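Local coordinates for protein acetyl-CoA acetyltransferase (Elizabethkingia anophelis NUHP1, PDB 6BN2) that probably catalyses the reversible condensation of two acetyl-CoA molecules to acetoacetyl-CoA, as a thiolase of the acetyl-CoA C-acetyltransferase type, at residues Val265-Ser268 with Ser274-Leu277; Ala107-Ala112 with Glu116-Gly121. All coordinates share one frame; numbering follows the deposited sequence.

Interaction 1 (Val265-Ser268 with Ser274-Leu277); sequences VLMS and SLGL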
# COMPACT_ATOMS: atom_id res chain seq x y z
N VAL A 265 6.49 7.80 -15.34
CA VAL A 265 5.83 9.08 -15.15
C VAL A 265 4.61 9.11 -16.04
O VAL A 265 4.71 8.87 -17.25
CB VAL A 265 6.76 10.27 -15.46
CG1 VAL A 265 5.97 11.57 -15.31
CG2 VAL A 265 8.00 10.28 -14.52
N LEU A 266 3.45 9.39 -15.44
CA LEU A 266 2.17 9.51 -16.12
C LEU A 266 1.74 10.97 -16.18
O LEU A 266 1.96 11.72 -15.23
CB LEU A 266 1.09 8.71 -15.36
CG LEU A 266 0.75 7.29 -15.78
CD1 LEU A 266 1.97 6.46 -16.03
CD2 LEU A 266 -0.14 6.66 -14.72
N MET A 267 1.09 11.36 -17.27
CA MET A 267 0.64 12.73 -17.41
C MET A 267 -0.68 12.79 -18.16
O MET A 267 -0.97 11.94 -19.00
CB MET A 267 1.63 13.61 -18.19
CG MET A 267 2.81 14.06 -17.38
SD MET A 267 3.89 15.14 -18.32
CE MET A 267 5.24 15.26 -17.14
N SER A 268 -1.44 13.84 -17.87
CA SER A 268 -2.56 14.22 -18.72
C SER A 268 -2.05 14.76 -20.06
O SER A 268 -0.90 15.18 -20.21
CB SER A 268 -3.41 15.28 -18.04
OG SER A 268 -2.69 16.50 -17.94
N SER A 274 1.80 21.03 -22.53
CA SER A 274 2.32 22.28 -22.00
C SER A 274 3.83 22.20 -21.76
O SER A 274 4.52 23.22 -21.83
CB SER A 274 1.59 22.66 -20.71
OG SER A 274 1.98 21.82 -19.65
N LEU A 275 4.34 21.00 -21.48
CA LEU A 275 5.76 20.78 -21.26
C LEU A 275 6.51 20.41 -22.53
O LEU A 275 7.73 20.24 -22.47
CB LEU A 275 5.96 19.67 -20.21
CG LEU A 275 5.45 20.03 -18.81
CD1 LEU A 275 5.46 18.79 -17.93
CD2 LEU A 275 6.32 21.14 -18.21
N GLY A 276 5.83 20.28 -23.66
CA GLY A 276 6.49 19.90 -24.89
C GLY A 276 6.97 18.47 -24.95
O GLY A 276 7.91 18.17 -25.68
N LEU A 277 6.35 17.56 -24.19
CA LEU A 277 6.80 16.18 -24.09
C LEU A 277 6.00 15.30 -25.05
O LEU A 277 4.77 15.36 -25.08
CB LEU A 277 6.66 15.65 -22.66
CG LEU A 277 7.53 16.35 -21.63
CD1 LEU A 277 7.17 15.87 -20.22
CD2 LEU A 277 9.00 16.11 -21.91
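Met267, near the end of strand 258-268, meets Leu275 and Leu277 with the last two atoms of its side chain, and the pairing illustrates how a long flexible residue can join a strand to the loop beyond the next helix, 269-274. From CB, which points toward the loop, the chain leaves with CG anti to the carbonyl carbon (chi1 -78°) and then runs fully extended, so that sulfur and methyl are carried well away from the strand. CB itself packs against the backbone O of Glu116, just ahead of the neighbouring strand 117-125. Met267 SD is the first atom to touch the loop, 3.9 Å from Leu277 CD1 and 4.0 Å from Leu275 CD1. The terminal methyl comes closer: Met267 CE lies 3.6 Å from Leu275 CD1, and the same CE is 3.7 Å from Leu277 CD1. Each leucine thus offers one and the same branch to both atoms, and each crosses the methionine at about a right angle. Between the leucines, Gly276 takes up positive phi in a Schellman motif that ends helix 269-274 and turns the chain. Leu51 also touches both Met267 and Leu275, while Ile49 lies on Leu277. No hydrogen bond links the two segments; methyl groups and a thioether hold the helix exit to the strand by dispersion and the exclusion of water, which fixes proximity but imposes little directional constraint.

Interaction 2 (Ala107-Ala112 with Glu116-Gly121); sequences AQAVKA and EAIVAG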
# COMPACT_ATOMS: atom_id res chain seq x y z
N ALA A 107 -3.15 6.18 -12.74
CA ALA A 107 -3.98 6.54 -13.89
C ALA A 107 -5.37 6.99 -13.43
O ALA A 107 -5.93 7.95 -13.97
CB ALA A 107 -4.07 5.36 -14.86
N GLN A 108 -5.91 6.33 -12.40
CA GLN A 108 -7.21 6.73 -11.88
C GLN A 108 -7.15 8.12 -11.26
O GLN A 108 -8.12 8.87 -11.36
CB GLN A 108 -7.72 5.70 -10.87
CG GLN A 108 -8.06 4.37 -11.56
CD GLN A 108 -8.37 3.26 -10.59
OE1 GLN A 108 -7.67 3.07 -9.61
NE2 GLN A 108 -9.43 2.51 -10.87
N ALA A 109 -6.03 8.46 -10.61
CA ALA A 109 -5.89 9.82 -10.07
C ALA A 109 -5.89 10.87 -11.17
O ALA A 109 -6.44 11.97 -10.99
CB ALA A 109 -4.59 9.92 -9.25
N VAL A 110 -5.30 10.55 -12.33
CA VAL A 110 -5.36 11.47 -13.47
C VAL A 110 -6.79 11.54 -14.02
O VAL A 110 -7.32 12.63 -14.26
CB VAL A 110 -4.36 11.06 -14.57
CG1 VAL A 110 -4.48 12.00 -15.81
CG2 VAL A 110 -2.92 11.09 -14.04
N LYS A 111 -7.42 10.38 -14.23
CA LYS A 111 -8.77 10.37 -14.81
C LYS A 111 -9.78 11.04 -13.88
O LYS A 111 -10.76 11.63 -14.37
CB LYS A 111 -9.19 8.93 -15.12
CG LYS A 111 -8.40 8.34 -16.26
CD LYS A 111 -8.56 6.83 -16.38
CE LYS A 111 -9.94 6.42 -16.83
NZ LYS A 111 -9.93 4.95 -17.15
N ALA A 112 -9.58 10.94 -12.57
CA ALA A 112 -10.48 11.55 -11.60
C ALA A 112 -10.32 13.06 -11.52
O ALA A 112 -11.09 13.70 -10.80
CB ALA A 112 -10.26 10.93 -10.22
N GLU A 116 -2.16 16.08 -12.56
CA GLU A 116 -1.74 16.18 -13.95
C GLU A 116 -0.45 15.43 -14.23
O GLU A 116 -0.17 15.13 -15.40
CB GLU A 116 -1.56 17.65 -14.35
CG GLU A 116 -2.81 18.50 -14.15
CD GLU A 116 -3.90 18.18 -15.14
OE1 GLU A 116 -3.66 18.29 -16.38
OE2 GLU A 116 -5.01 17.82 -14.69
N ALA A 117 0.35 15.14 -13.20
CA ALA A 117 1.60 14.42 -13.39
C ALA A 117 1.85 13.62 -12.12
O ALA A 117 1.72 14.17 -11.02
CB ALA A 117 2.78 15.37 -13.65
N ILE A 118 2.22 12.35 -12.29
CA ILE A 118 2.31 11.44 -11.16
C ILE A 118 3.34 10.36 -11.49
O ILE A 118 3.47 9.95 -12.65
CB ILE A 118 0.91 10.86 -10.82
CG1 ILE A 118 0.98 9.90 -9.62
CG2 ILE A 118 0.27 10.18 -12.03
CD1 ILE A 118 -0.43 9.62 -9.01
N VAL A 119 4.09 9.93 -10.47
CA VAL A 119 5.06 8.84 -10.61
C VAL A 119 4.42 7.57 -10.07
O VAL A 119 3.81 7.58 -9.00
CB VAL A 119 6.36 9.14 -9.83
CG1 VAL A 119 7.21 7.87 -9.66
CG2 VAL A 119 7.17 10.26 -10.51
N ALA A 120 4.58 6.46 -10.81
CA ALA A 120 4.12 5.17 -10.32
C ALA A 120 5.16 4.11 -10.66
O ALA A 120 5.74 4.13 -11.75
CB ALA A 120 2.75 4.77 -10.93
N GLY A 121 5.37 3.17 -9.75
CA GLY A 121 6.35 2.14 -9.99
C GLY A 121 6.38 1.14 -8.85
O GLY A 121 5.35 0.91 -8.20
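Ile118 of strand 117-125 points its side chain at helix 98-111 and divides its two branches between consecutive helical residues, Ala109 and Val110. The longer branch has CG1 anti to the backbone N (chi1 -179°) and continues nearly extended, reaching out from the sheet until Ile118 CD1 stands 4.2 Å from Ala109 CB. The shorter one, Ile118 CG2, sits between the backbone N and the carbonyl carbon and meets Val110 CG2 at 3.9 Å. Val110 is turned differently from its neighbour: whereas the CB of Ala109 is directed at the strand, that of Val110 points neither at the strand nor away from it, and it is the valine's CG2 methyl that makes the approach. The two branched side chains lie at a slant to one another, methyl against methyl. Val115, in the short connection between the segments, touches both Ala109 and Val110, and Leu266 of strand 258-268 packs on Ile118 beside them. Helix and strand are successive elements of the thiolase fold, and this contact seats the last turn of helix 98-111 on the sheet. Ala109 also packs on Gln108 of the second subunit, so one small residue serves both the sheet and the interface with that subunit. All three contacting residues are buried and apolar; with no hydrogen bond between the segments, shape and hydrophobic burial hold them together.

Interaction 2 sets a helix, and interaction 1 the loop leaving a helix, against the same mixed sheet, for strands 258-268 and 117-125 are neighbours in it. Interaction 2 belongs to the core, with every touching residue buried and branched or small side chains between helix and strand. Interaction 1 lies farther from the chain's centre and is only partly buried, using a long thioether to bridge to a loop. They meet directly: Leu266 N to Ile118 O, 2.8 Å, is a probable backbone hydrogen bond, and Ser268 OG stands 2.6 Å from Glu116 OE1, probably a side-chain hydrogen bond. Between the two contacts the links include polar bonds as well as packing, whereas across each they are purely apolar.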